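Local coordinates for NimC/NimA family protein (Clostridium acetobutylicum, PDB 2IG6), which binds flavin mononucleotide as a member of the pyridoxamine 5'-phosphate oxidase-like NimC/NimA family and is probably a flavin-dependent oxidoreductase, at residues L35-G40 and K70-N75; E95-D100 and V128-K133; L24-E29 and K86-R91. All coordinates share one frame; numbering follows the deposited sequence.

Contact 1 of 3, residues L35-G40 and K70-N75; sequences LATNEG and KQMIQN
Thr37 and Gln71 meet at about a right angle and supply the one direct hydrogen bond between strand 35-39 and helix 70-74. OG1 of Thr37 donates a hydrogen bond to OE1 of Gln71 over 2.6 Å, approaching in the carbonyl plane of the amide with a C=O...donor angle of 151°. The threonine's first torsion (chi1 54°) sets OG1 between the backbone N and carbonyl carbon and leaves CG2 for the apolar side, where it lies 3.7 Å from CG of Met72, a selenomethionine. Gln71 is long enough to suit its place: its chain runs extended beyond CG across the backbone of Asn38, with CB 3.5 Å from Asn38 O. Arg46, which binds FMN, donates to Thr37 OG1 and Gln71 OE1 as well, so helix and strand together probably fix the position of a flavin-binding arginine of this split-barrel fold. Deeper in, the ends of Leu35 and Met72 meet head-on, CD2 to SE 3.8 Å; beyond the selenium, the bend at chi3 turns CE toward Leu129 on a sheet strand. The opposite end is wetter. One water accepts from Asn38 N and donates to Asn75 O, while another donates to both Asn38 O and Gln71 O, the latter at 2.8 Å. Glu39, salt-bridged to Arg44, lays its carboxylate 28° from the amide plane of Gln71 without a direct bond; a water accepts from Gln71 NE2 at 3.1 Å. Where the helix ends, Asn75 ND2 donates to Asp41 O of the second subunit.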
loop_
_atom_site.group_PDB
_atom_site.type_symbol
_atom_site.label_atom_id
_atom_site.label_comp_id
_atom_site.label_asym_id
_atom_site.label_seq_id
_atom_site.Cartn_x
_atom_site.Cartn_y
_atom_site.Cartn_z
ATOM N N LEU A 35 1.563 3.240 -3.051
ATOM C CA LEU A 35 2.439 4.252 -2.472
ATOM C C LEU A 35 1.905 4.667 -1.109
ATOM O O LEU A 35 0.750 5.141 -0.996
ATOM C CB LEU A 35 2.478 5.479 -3.365
ATOM C CG LEU A 35 3.238 6.678 -2.785
ATOM C CD1 LEU A 35 4.685 6.353 -2.655
ATOM C CD2 LEU A 35 3.013 7.913 -3.657
ATOM N N ALA A 36 2.701 4.417 -0.077
ATOM C CA ALA A 36 2.327 4.802 1.275
ATOM C C ALA A 36 3.081 6.055 1.716
ATOM O O ALA A 36 4.301 6.160 1.556
ATOM C CB ALA A 36 2.577 3.665 2.258
ATOM N N THR A 37 2.313 7.005 2.250
ATOM C CA THR A 37 2.801 8.230 2.856
ATOM C C THR A 37 2.199 8.340 4.262
ATOM O O THR A 37 1.447 7.474 4.694
ATOM C CB THR A 37 2.333 9.471 2.051
ATOM O OG1 THR A 37 0.907 9.409 1.922
ATOM C CG2 THR A 37 2.906 9.448 0.670
ATOM N N ASN A 38 2.563 9.412 4.954
ATOM C CA ASN A 38 1.987 9.821 6.236
ATOM C C ASN A 38 1.276 11.149 6.054
ATOM O O ASN A 38 1.744 12.009 5.286
ATOM C CB ASN A 38 3.122 10.113 7.260
ATOM C CG ASN A 38 3.491 8.917 8.062
ATOM O OD1 ASN A 38 4.547 8.867 8.673
ATOM N ND2 ASN A 38 2.610 7.945 8.088
ATOM N N GLU A 39 0.202 11.329 6.811
ATOM C CA GLU A 39 -0.422 12.622 7.061
ATOM C C GLU A 39 -0.431 12.747 8.575
ATOM O O GLU A 39 -1.367 12.296 9.265
ATOM C CB GLU A 39 -1.830 12.667 6.474
ATOM C CG GLU A 39 -2.433 14.034 6.436
ATOM C CD GLU A 39 -3.837 14.054 5.852
ATOM O OE1 GLU A 39 -4.378 12.995 5.480
ATOM O OE2 GLU A 39 -4.420 15.146 5.772
ATOM N N GLY A 40 0.660 13.291 9.103
ATOM C CA GLY A 40 0.925 13.213 10.531
ATOM C C GLY A 40 0.995 11.770 10.986
ATOM O O GLY A 40 1.739 10.975 10.417
ATOM N N LYS A 70 1.161 16.642 -1.481
ATOM C CA LYS A 70 1.410 17.532 -0.352
ATOM C C LYS A 70 2.026 16.735 0.811
ATOM O O LYS A 70 2.919 17.219 1.518
ATOM C CB LYS A 70 0.113 18.219 0.069
ATOM C CG LYS A 70 -0.410 19.183 -0.992
ATOM C CD LYS A 70 -1.874 19.576 -0.808
ATOM C CE LYS A 70 -2.263 20.619 -1.863
ATOM N NZ LYS A 70 -3.698 21.022 -1.800
ATOM N N GLN A 71 1.564 15.508 0.985
ATOM C CA GLN A 71 2.119 14.620 2.026
ATOM C C GLN A 71 3.588 14.318 1.771
ATOM O O GLN A 71 4.382 14.281 2.708
ATOM C CB GLN A 71 1.299 13.334 2.128
ATOM C CG GLN A 71 -0.085 13.592 2.741
ATOM C CD GLN A 71 -1.103 12.537 2.427
ATOM O OE1 GLN A 71 -0.772 11.421 2.019
ATOM N NE2 GLN A 71 -2.379 12.883 2.620
HETATM N N MSE A 72 3.956 14.124 0.499
HETATM C CA MSE A 72 5.351 13.769 0.150
HETATM C C MSE A 72 6.286 14.955 0.317
HETATM O O MSE A 72 7.479 14.778 0.584
HETATM C CB MSE A 72 5.437 13.228 -1.267
HETATM C CG MSE A 72 4.856 11.815 -1.392
HETATM SE SE MSE A 72 5.121 11.084 -3.163
HETATM C CE MSE A 72 3.926 12.016 -4.118
ATOM N N ILE A 73 5.739 16.161 0.149
ATOM C CA ILE A 73 6.495 17.400 0.401
ATOM C C ILE A 73 6.692 17.585 1.898
ATOM O O ILE A 73 7.799 17.888 2.343
ATOM C CB ILE A 73 5.793 18.624 -0.208
ATOM C CG1 ILE A 73 5.655 18.471 -1.730
ATOM C CG2 ILE A 73 6.539 19.916 0.142
ATOM C CD1 ILE A 73 6.956 18.119 -2.455
ATOM N N GLN A 74 5.637 17.361 2.676
ATOM C CA GLN A 74 5.679 17.566 4.114
ATOM C C GLN A 74 6.546 16.506 4.814
ATOM O O GLN A 74 7.229 16.812 5.788
ATOM C CB GLN A 74 4.240 17.624 4.674
ATOM C CG GLN A 74 4.090 17.635 6.182
ATOM C CD GLN A 74 4.706 18.846 6.825
ATOM O OE1 GLN A 74 4.935 19.879 6.169
ATOM N NE2 GLN A 74 4.966 18.745 8.129
ATOM N N ASN A 75 6.530 15.281 4.297
ATOM C CA ASN A 75 7.336 14.166 4.830
ATOM C C ASN A 75 7.803 13.319 3.666
ATOM O O ASN A 75 7.003 12.595 3.076
ATOM C CB ASN A 75 6.531 13.321 5.809
ATOM C CG ASN A 75 7.342 12.160 6.401
ATOM O OD1 ASN A 75 8.513 11.957 6.065
ATOM N ND2 ASN A 75 6.712 11.410 7.304
HETATM O O HOH W 1 5.086 10.706 3.629
HETATM O O HOH W 2 3.158 14.250 5.197
HETATM O O HOH W 3 4.843 12.120 9.521
HETATM O O HOH W 4 -2.706 15.914 3.046
#

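Contact 2 of 3, residues E95-D100 and V128-K133; sequences EVANDD and VLYFTK
Val96 sets its CG1 over the centre of the Phe131 ring, a CH-pi contact of 3.9 Å to the centroid and only 5° off the ring normal. On the same face of the sheet, CD2 of Leu129 lies 4.4 Å from CG2 of Val96, and Met72 of helix 67-74 packs on both residues; branched and aromatic groups suit this buried side. The pairing is antiparallel within the curled sheet of the split barrel, with Ala97 and Tyr130 as a hydrogen-bonded pair: Ala97 N to Tyr130 O and Tyr130 N to Ala97 O, each 2.9 Å. Two residues on, Asp99 N points nearly along the C=O axis of Val128 at 3.0 Å. The other face is more open. There the small Ala97 leaves room for the Tyr130 ring, which chi1 of 71° sets between its own backbone N and carbonyl carbon; Ala97 CB lies 3.8 Å from CE1, with Asp99 CB at the ring's edge. Asp99 turns its carboxylate to Tyr59 and Arg101. Near the corner at Thr132, Glu95 and Lys133 run alongside one another, yet Glu95 OE2 and Lys133 NZ stay 4.1 Å apart, too far for a salt bridge. A water donates to Glu95 OE1 and lies 2.6 Å from Thr132 OG1.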
loop_
_atom_site.group_PDB
_atom_site.type_symbol
_atom_site.label_atom_id
_atom_site.label_comp_id
_atom_site.label_asym_id
_atom_site.label_seq_id
_atom_site.Cartn_x
_atom_site.Cartn_y
_atom_site.Cartn_z
ATOM N N GLU A 95 13.094 7.916 0.274
ATOM C CA GLU A 95 12.693 9.316 0.305
ATOM C C GLU A 95 12.554 9.858 -1.106
ATOM O O GLU A 95 13.317 9.497 -2.000
ATOM C CB GLU A 95 13.710 10.134 1.080
ATOM C CG GLU A 95 13.647 9.868 2.563
ATOM C CD GLU A 95 14.461 10.832 3.425
ATOM O OE1 GLU A 95 14.960 11.874 2.928
ATOM O OE2 GLU A 95 14.588 10.532 4.628
ATOM N N VAL A 96 11.588 10.740 -1.298
ATOM C CA VAL A 96 11.350 11.324 -2.616
ATOM C C VAL A 96 11.578 12.821 -2.578
ATOM O O VAL A 96 11.428 13.454 -1.529
ATOM C CB VAL A 96 9.941 10.971 -3.155
ATOM C CG1 VAL A 96 9.809 9.460 -3.336
ATOM C CG2 VAL A 96 8.863 11.463 -2.215
ATOM N N ALA A 97 11.963 13.367 -3.735
ATOM C CA ALA A 97 12.124 14.797 -3.930
ATOM C C ALA A 97 11.373 15.182 -5.196
ATOM O O ALA A 97 11.441 14.488 -6.197
ATOM C CB ALA A 97 13.578 15.140 -4.060
ATOM N N ASN A 98 10.631 16.274 -5.130
ATOM C CA ASN A 98 10.020 16.863 -6.298
ATOM C C ASN A 98 11.084 17.474 -7.232
ATOM O O ASN A 98 11.939 18.191 -6.781
ATOM C CB ASN A 98 9.045 17.954 -5.855
ATOM C CG ASN A 98 8.312 18.559 -7.007
ATOM O OD1 ASN A 98 7.710 17.838 -7.791
ATOM N ND2 ASN A 98 8.446 19.874 -7.181
ATOM N N ASP A 99 11.009 17.183 -8.527
ATOM C CA ASP A 99 11.983 17.709 -9.515
ATOM C C ASP A 99 11.219 18.692 -10.406
ATOM O O ASP A 99 10.362 18.293 -11.183
ATOM C CB ASP A 99 12.565 16.537 -10.321
ATOM C CG ASP A 99 13.699 16.944 -11.240
ATOM O OD1 ASP A 99 13.843 18.132 -11.531
ATOM O OD2 ASP A 99 14.454 16.057 -11.685
ATOM N N ASP A 100 11.522 19.975 -10.270
ATOM C CA ASP A 100 10.789 21.040 -10.972
ATOM C C ASP A 100 11.284 21.339 -12.386
ATOM O O ASP A 100 10.817 22.290 -12.987
ATOM C CB ASP A 100 10.871 22.341 -10.165
ATOM C CG ASP A 100 9.778 22.477 -9.125
ATOM O OD1 ASP A 100 8.704 21.849 -9.264
ATOM O OD2 ASP A 100 9.989 23.274 -8.175
ATOM N N VAL A 128 6.660 15.495 -11.147
ATOM C CA VAL A 128 7.471 14.283 -11.207
ATOM C C VAL A 128 8.399 14.298 -9.996
ATOM O O VAL A 128 8.988 15.336 -9.668
ATOM C CB VAL A 128 8.242 14.139 -12.534
ATOM C CG1 VAL A 128 7.274 14.008 -13.692
ATOM C CG2 VAL A 128 9.185 15.306 -12.765
ATOM N N LEU A 129 8.489 13.160 -9.313
ATOM C CA LEU A 129 9.306 13.037 -8.111
ATOM C C LEU A 129 10.221 11.834 -8.210
ATOM O O LEU A 129 9.843 10.816 -8.779
ATOM C CB LEU A 129 8.424 12.876 -6.882
ATOM C CG LEU A 129 7.327 13.922 -6.705
ATOM C CD1 LEU A 129 6.004 13.387 -7.256
ATOM C CD2 LEU A 129 7.215 14.253 -5.241
ATOM N N TYR A 130 11.423 11.935 -7.654
ATOM C CA TYR A 130 12.357 10.808 -7.722
ATOM C C TYR A 130 12.827 10.371 -6.349
ATOM O O TYR A 130 12.795 11.136 -5.385
ATOM C CB TYR A 130 13.567 11.107 -8.617
ATOM C CG TYR A 130 14.515 12.109 -8.024
ATOM C CD1 TYR A 130 14.233 13.454 -8.066
ATOM C CD2 TYR A 130 15.674 11.702 -7.367
ATOM C CE1 TYR A 130 15.094 14.397 -7.500
ATOM C CE2 TYR A 130 16.533 12.621 -6.792
ATOM C CZ TYR A 130 16.231 13.974 -6.858
ATOM O OH TYR A 130 17.063 14.907 -6.303
ATOM N N PHE A 131 13.299 9.131 -6.289
ATOM C CA PHE A 131 13.853 8.589 -5.053
ATOM C C PHE A 131 15.271 9.085 -4.880
ATOM O O PHE A 131 16.151 8.783 -5.707
ATOM C CB PHE A 131 13.834 7.065 -5.071
ATOM C CG PHE A 131 12.527 6.490 -4.650
ATOM C CD1 PHE A 131 11.504 6.314 -5.564
ATOM C CD2 PHE A 131 12.315 6.152 -3.330
ATOM C CE1 PHE A 131 10.253 5.808 -5.153
ATOM C CE2 PHE A 131 11.099 5.648 -2.918
ATOM C CZ PHE A 131 10.068 5.457 -3.829
ATOM N N THR A 132 15.490 9.861 -3.823
ATOM C CA THR A 132 16.834 10.384 -3.529
ATOM C C THR A 132 17.700 9.293 -2.914
ATOM O O THR A 132 18.943 9.315 -3.016
ATOM C CB THR A 132 16.772 11.547 -2.534
ATOM O OG1 THR A 132 16.174 11.099 -1.310
ATOM C CG2 THR A 132 15.983 12.707 -3.122
ATOM N N LYS A 133 17.020 8.387 -2.227
ATOM C CA LYS A 133 17.614 7.181 -1.682
ATOM C C LYS A 133 16.530 6.151 -1.384
ATOM O O LYS A 133 15.358 6.478 -1.269
ATOM C CB LYS A 133 18.380 7.478 -0.402
ATOM C CG LYS A 133 17.558 8.121 0.688
ATOM C CD LYS A 133 18.475 8.639 1.790
ATOM C CE LYS A 133 17.678 9.180 2.965
ATOM N NZ LYS A 133 18.550 9.686 4.069
HETATM O O HOH W 5 15.688 12.914 0.458
HETATM O O HOH W 6 7.685 18.100 -10.436
#

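Contact 3 of 3, residues L24-E29 and K86-R91; sequences LEFLKE and KGQWIR. With SO4 (sulfate ion), chain F.
Phe26 and Gln88 meet where helix 13-30 packs on the curled antiparallel sheet of the split-barrel flavoprotein fold, at the start of strand 89-98. The backbone O of Gln88 lies at the edge of the Phe26 ring, 3.6 Å from CZ; the side-chain amide is turned 57° from the ring. Gln88 OE1 and Glu29 OE1 both accept from one water, 2.9 Å from the former, and both bond to Asn84 ND2; a polar side chain thus suits this outer end of the contact. Trp89 turns away from the helix and packs on Pro47 of the second subunit. Ile90 points back, its CB 3.6 Å from CE2 of Phe26, and the two side chains pass flank to flank, antiparallel. Phe26 reaches it because its CG stands anti to the backbone N (chi1 -168°). Leu27 crosses Ile90 at about a right angle, CD2 to CG2 4.0 Å. Arg91, which binds FMN in a structure of this protein, is bent at chi3 and salt-bridged through NH2 to Glu79. Here it meets a sulfate, probably from the crystallisation liquor, that Arg46 and the backbone N of Cys68 of the second subunit also hold; at the guanidinium edge, Arg91 NH1 donates to sulfate O2 at 2.9 Å.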
loop_
_atom_site.group_PDB
_atom_site.type_symbol
_atom_site.label_atom_id
_atom_site.label_comp_id
_atom_site.label_asym_id
_atom_site.label_seq_id
_atom_site.Cartn_x
_atom_site.Cartn_y
_atom_site.Cartn_z
ATOM N N LEU A 24 12.871 -0.575 -11.061
ATOM C CA LEU A 24 12.099 -0.105 -12.200
ATOM C C LEU A 24 11.487 -1.295 -12.928
ATOM O O LEU A 24 10.286 -1.312 -13.206
ATOM C CB LEU A 24 12.998 0.693 -13.148
ATOM C CG LEU A 24 12.350 1.245 -14.420
ATOM C CD1 LEU A 24 11.327 2.329 -14.079
ATOM C CD2 LEU A 24 13.422 1.758 -15.347
ATOM N N GLU A 25 12.324 -2.288 -13.218
ATOM C CA GLU A 25 11.908 -3.515 -13.907
ATOM C C GLU A 25 10.794 -4.198 -13.139
ATOM O O GLU A 25 9.784 -4.573 -13.722
ATOM C CB GLU A 25 13.091 -4.470 -14.037
ATOM C CG GLU A 25 12.792 -5.801 -14.706
ATOM C CD GLU A 25 14.003 -6.723 -14.688
ATOM O OE1 GLU A 25 14.528 -7.004 -13.591
ATOM O OE2 GLU A 25 14.448 -7.143 -15.776
ATOM N N PHE A 26 11.006 -4.375 -11.835
ATOM C CA PHE A 26 10.032 -5.084 -11.029
ATOM C C PHE A 26 8.706 -4.316 -10.935
ATOM O O PHE A 26 7.627 -4.912 -11.067
ATOM C CB PHE A 26 10.576 -5.444 -9.636
ATOM C CG PHE A 26 9.677 -6.419 -8.912
ATOM C CD1 PHE A 26 9.814 -7.776 -9.117
ATOM C CD2 PHE A 26 8.633 -5.960 -8.137
ATOM C CE1 PHE A 26 8.945 -8.677 -8.508
ATOM C CE2 PHE A 26 7.759 -6.855 -7.518
ATOM C CZ PHE A 26 7.917 -8.196 -7.705
ATOM N N LEU A 27 8.775 -3.003 -10.725
ATOM C CA LEU A 27 7.560 -2.182 -10.661
ATOM C C LEU A 27 6.786 -2.197 -11.973
ATOM O O LEU A 27 5.558 -2.211 -11.959
ATOM C CB LEU A 27 7.879 -0.744 -10.234
ATOM C CG LEU A 27 8.264 -0.625 -8.743
ATOM C CD1 LEU A 27 8.739 0.777 -8.381
ATOM C CD2 LEU A 27 7.113 -1.040 -7.832
ATOM N N LYS A 28 7.506 -2.209 -13.106
ATOM C CA LYS A 28 6.877 -2.453 -14.403
ATOM C C LYS A 28 6.165 -3.805 -14.490
ATOM O O LYS A 28 5.080 -3.877 -15.040
ATOM C CB LYS A 28 7.900 -2.263 -15.538
ATOM C CG LYS A 28 8.247 -0.816 -15.733
ATOM C CD LYS A 28 9.172 -0.617 -16.910
ATOM C CE LYS A 28 9.380 0.845 -17.178
ATOM N NZ LYS A 28 9.818 1.022 -18.575
ATOM N N GLU A 29 6.738 -4.857 -13.912
ATOM C CA GLU A 29 6.089 -6.163 -13.860
ATOM C C GLU A 29 4.812 -6.115 -13.031
ATOM O O GLU A 29 3.841 -6.804 -13.354
ATOM C CB GLU A 29 7.006 -7.237 -13.253
ATOM C CG GLU A 29 8.224 -7.605 -14.070
ATOM C CD GLU A 29 9.180 -8.559 -13.332
ATOM O OE1 GLU A 29 8.721 -9.300 -12.428
ATOM O OE2 GLU A 29 10.397 -8.572 -13.656
ATOM N N LYS A 86 3.274 -13.723 -10.800
ATOM C CA LYS A 86 3.789 -14.911 -10.141
ATOM C C LYS A 86 3.648 -14.861 -8.620
ATOM O O LYS A 86 4.098 -15.774 -7.927
ATOM C CB LYS A 86 5.280 -15.095 -10.491
ATOM C CG LYS A 86 5.597 -15.126 -11.980
ATOM N N GLY A 87 3.093 -13.784 -8.072
ATOM C CA GLY A 87 2.984 -13.663 -6.615
ATOM C C GLY A 87 4.247 -13.162 -5.904
ATOM O O GLY A 87 4.319 -13.165 -4.681
ATOM N N GLN A 88 5.254 -12.738 -6.650
ATOM C CA GLN A 88 6.423 -12.118 -6.036
ATOM C C GLN A 88 6.037 -10.699 -5.668
ATOM O O GLN A 88 5.213 -10.071 -6.347
ATOM C CB GLN A 88 7.594 -12.049 -6.998
ATOM C CG GLN A 88 8.079 -13.347 -7.586
ATOM C CD GLN A 88 9.258 -13.087 -8.507
ATOM O OE1 GLN A 88 9.138 -12.357 -9.502
ATOM N NE2 GLN A 88 10.416 -13.639 -8.162
ATOM N N TRP A 89 6.615 -10.182 -4.593
ATOM C CA TRP A 89 6.276 -8.830 -4.185
ATOM C C TRP A 89 7.489 -8.016 -3.754
ATOM O O TRP A 89 8.537 -8.559 -3.410
ATOM C CB TRP A 89 5.190 -8.852 -3.118
ATOM C CG TRP A 89 5.599 -9.299 -1.772
ATOM C CD1 TRP A 89 5.934 -8.505 -0.717
ATOM C CD2 TRP A 89 5.643 -10.634 -1.303
ATOM N NE1 TRP A 89 6.210 -9.269 0.376
ATOM C CE2 TRP A 89 6.042 -10.586 0.047
ATOM C CE3 TRP A 89 5.393 -11.873 -1.897
ATOM C CZ2 TRP A 89 6.198 -11.725 0.818
ATOM C CZ3 TRP A 89 5.546 -13.020 -1.128
ATOM C CH2 TRP A 89 5.947 -12.933 0.218
ATOM N N ILE A 90 7.339 -6.707 -3.828
ATOM C CA ILE A 90 8.409 -5.787 -3.481
ATOM C C ILE A 90 8.019 -4.934 -2.282
ATOM O O ILE A 90 6.835 -4.625 -2.061
ATOM C CB ILE A 90 8.773 -4.878 -4.683
ATOM C CG1 ILE A 90 10.016 -4.022 -4.393
ATOM C CG2 ILE A 90 7.586 -3.986 -5.101
ATOM C CD1 ILE A 90 10.614 -3.435 -5.626
ATOM N N ARG A 91 9.018 -4.554 -1.496
ATOM C CA ARG A 91 8.851 -3.454 -0.575
ATOM C C ARG A 91 10.018 -2.511 -0.769
ATOM O O ARG A 91 11.158 -2.906 -0.672
ATOM C CB ARG A 91 8.731 -3.944 0.851
ATOM C CG ARG A 91 7.346 -4.615 1.048
ATOM C CD ARG A 91 7.124 -5.007 2.456
ATOM N NE ARG A 91 6.946 -3.885 3.363
ATOM C CZ ARG A 91 7.033 -4.019 4.684
ATOM N NH1 ARG A 91 7.327 -5.205 5.191
ATOM N NH2 ARG A 91 6.852 -2.997 5.493
HETATM S S SO4 F . 5.981 -6.404 8.131
HETATM O O1 SO4 F . 5.679 -7.178 9.349
HETATM O O2 SO4 F . 7.184 -6.915 7.495
HETATM O O3 SO4 F . 4.845 -6.568 7.241
HETATM O O4 SO4 F . 6.146 -4.999 8.495
HETATM O O HOH W 7 10.783 -10.708 -11.146
#

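From the N terminus, helix 13-30 leads into strand 33-39, so residues 24-29 of contact 3 come first, followed by 35-40 of contact 1. Contact 1 closes at 70-75, bringing helix 67-74 back to that strand, and lies nested inside the larger loop that contact 3 closes at 86-91. Strand 89-98 then runs on from contact 3 into contact 2, which opens at 95-100 and closes only when strand 126-139 returns after helix 102-111. Contact 2 is therefore in series with both. It touches contact 1 through Met72 and Ile73, whereas contact 3 sits on the other side of the chain's centre from contact 2. Contacts 1 and 3 both reach the second subunit.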